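Local coordinates for hypothetical protein TM0486 (Thermotoga maritima, PDB 1VK8), which binds thiamin and takes part in the cell's response to oxidative conditions, at the interface of chains A and B. Residues are numbered along the deposited sequence; one frame, centred on the assembly and turned at random. Chains: chain A/B, hypothetical protein TM0486.

The interface of chains A and B. Residues chain A 81-84; chain B 89-92.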
loop_
_atom_site.group_PDB
_atom_site.type_symbol
_atom_site.label_atom_id
_atom_site.label_comp_id
_atom_site.label_asym_id
_atom_site.label_seq_id
_atom_site.Cartn_x
_atom_site.Cartn_y
_atom_site.Cartn_z
ATOM N N LYS A 81 15.458 1.333 -14.023
ATOM C CA LYS A 81 15.726 -0.084 -14.144
ATOM C C LYS A 81 15.217 -0.849 -12.910
ATOM O O LYS A 81 15.104 -2.056 -12.947
ATOM C CB LYS A 81 17.226 -0.304 -14.399
ATOM C CG LYS A 81 17.678 0.218 -15.773
ATOM C CD LYS A 81 17.073 -0.622 -16.920
ATOM C CE LYS A 81 17.499 -0.113 -18.310
ATOM N NZ LYS A 81 16.993 1.272 -18.584
ATOM N N ARG A 82 14.895 -0.128 -11.839
ATOM C CA ARG A 82 14.303 -0.720 -10.647
ATOM C C ARG A 82 13.256 0.227 -10.153
ATOM O O ARG A 82 13.508 1.422 -10.024
ATOM C CB ARG A 82 15.345 -0.897 -9.566
ATOM C CG ARG A 82 14.800 -1.474 -8.237
ATOM C CD ARG A 82 15.191 -2.858 -8.033
ATOM N NE ARG A 82 14.733 -3.520 -6.814
ATOM C CZ ARG A 82 15.526 -3.996 -5.859
ATOM N NH1 ARG A 82 16.839 -3.840 -5.900
ATOM N NH2 ARG A 82 14.990 -4.640 -4.838
ATOM N N PHE A 83 12.064 -0.293 -9.915
ATOM C CA PHE A 83 10.989 0.496 -9.323
ATOM C C PHE A 83 10.005 -0.385 -8.610
ATOM O O PHE A 83 9.897 -1.558 -8.930
ATOM C CB PHE A 83 10.270 1.358 -10.375
ATOM C CG PHE A 83 9.796 0.607 -11.577
ATOM C CD1 PHE A 83 8.512 0.049 -11.603
ATOM C CD2 PHE A 83 10.607 0.484 -12.696
ATOM C CE1 PHE A 83 8.059 -0.643 -12.700
ATOM C CE2 PHE A 83 10.174 -0.208 -13.810
ATOM C CZ PHE A 83 8.890 -0.776 -13.823
ATOM N N VAL A 84 9.351 0.197 -7.607
ATOM C CA VAL A 84 8.183 -0.364 -6.964
ATOM C C VAL A 84 6.970 0.097 -7.791
ATOM O O VAL A 84 6.875 1.245 -8.196
ATOM C CB VAL A 84 8.106 0.123 -5.476
ATOM C CG1 VAL A 84 6.751 -0.084 -4.882
ATOM C CG2 VAL A 84 9.179 -0.575 -4.656
ATOM N N ILE B 89 4.612 -4.679 -6.323
ATOM C CA ILE B 89 5.558 -5.295 -7.280
ATOM C C ILE B 89 6.955 -4.672 -7.148
ATOM O O ILE B 89 7.089 -3.485 -7.148
ATOM C CB ILE B 89 5.053 -5.101 -8.721
ATOM C CG1 ILE B 89 3.653 -5.684 -8.905
ATOM C CG2 ILE B 89 6.023 -5.704 -9.750
ATOM C CD1 ILE B 89 2.839 -4.905 -9.864
ATOM N N ASP B 90 7.983 -5.500 -6.977
ATOM C CA ASP B 90 9.345 -5.057 -7.021
ATOM C C ASP B 90 9.867 -5.439 -8.399
ATOM O O ASP B 90 10.144 -6.588 -8.677
ATOM C CB ASP B 90 10.158 -5.727 -5.928
ATOM C CG ASP B 90 11.515 -5.094 -5.737
ATOM O OD1 ASP B 90 11.928 -4.227 -6.533
ATOM O OD2 ASP B 90 12.254 -5.434 -4.815
ATOM N N TYR B 91 9.937 -4.458 -9.277
ATOM C CA TYR B 91 10.285 -4.708 -10.655
ATOM C C TYR B 91 11.734 -4.327 -10.850
ATOM O O TYR B 91 12.091 -3.206 -10.645
ATOM C CB TYR B 91 9.408 -3.862 -11.596
ATOM C CG TYR B 91 9.507 -4.303 -13.051
ATOM C CD1 TYR B 91 10.518 -3.831 -13.874
ATOM C CD2 TYR B 91 8.609 -5.230 -13.573
ATOM C CE1 TYR B 91 10.626 -4.263 -15.224
ATOM C CE2 TYR B 91 8.722 -5.676 -14.887
ATOM C CZ TYR B 91 9.702 -5.186 -15.705
ATOM O OH TYR B 91 9.759 -5.626 -16.992
ATOM N N LYS B 92 12.551 -5.267 -11.288
ATOM C CA LYS B 92 13.942 -5.008 -11.550
ATOM C C LYS B 92 14.312 -5.610 -12.889
ATOM O O LYS B 92 14.091 -6.780 -13.123
ATOM C CB LYS B 92 14.813 -5.639 -10.458
ATOM C CG LYS B 92 16.239 -5.122 -10.439
ATOM C CD LYS B 92 17.105 -5.909 -9.470
ATOM C CE LYS B 92 18.496 -5.307 -9.422
ATOM N NZ LYS B 92 19.427 -6.194 -8.726
#
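A:Phe83 and B:Tyr91 face each other as a bridge pair of two antiparallel edge strands. Their backbones are joined twice: A:Phe83 N donates to B:Tyr91 O at 3.0 Å, and B:Tyr91 N returns a bond to A:Phe83 O at 2.9 Å. Both side chains leave the same side of the sheet and run alongside each other. The A:Phe83 ring has CG tucked between its backbone N and carbonyl carbon (chi1 52°), and B:Tyr91 CB sits over one face of it, offset toward the rim, 3.9 Å from the ring centroid, a CH-pi contact. Farther out, A:Phe83 CZ reaches B:Tyr91 CD1 at 3.5 Å, extending the apolar contact onto the tyrosine ring.

On the opposite side of the sheet, A:Arg82 bends at chi2 (107°) and reaches diagonally to B:Asp90. Its guanidinium meets the carboxylate side-on, the two planes 21° apart. A:Arg82 NE donates to B:Asp90 OD1 at 2.9 Å, and A:Arg82 NH2 donates to B:Asp90 OD2 at 2.8 Å, the latter also the salt bridge and made on that oxygen's syn lone pair. B:Lys92 lays its aliphatic chain against the arginine, CG 3.5 Å from A:Arg82 CD. A leucine in place of A:Arg82 would probably leave the B:Asp90 carboxylate without its paired cationic mate and free to turn.

The patch joins the start of strand 82-92 in chain A to the end of the same strand in chain B, continuing one sheet across the two-fold axis, a pairing that probably reflects a dimer, although the structure alone does not show that it forms in the cell; the exchanged twin repeats these contacts.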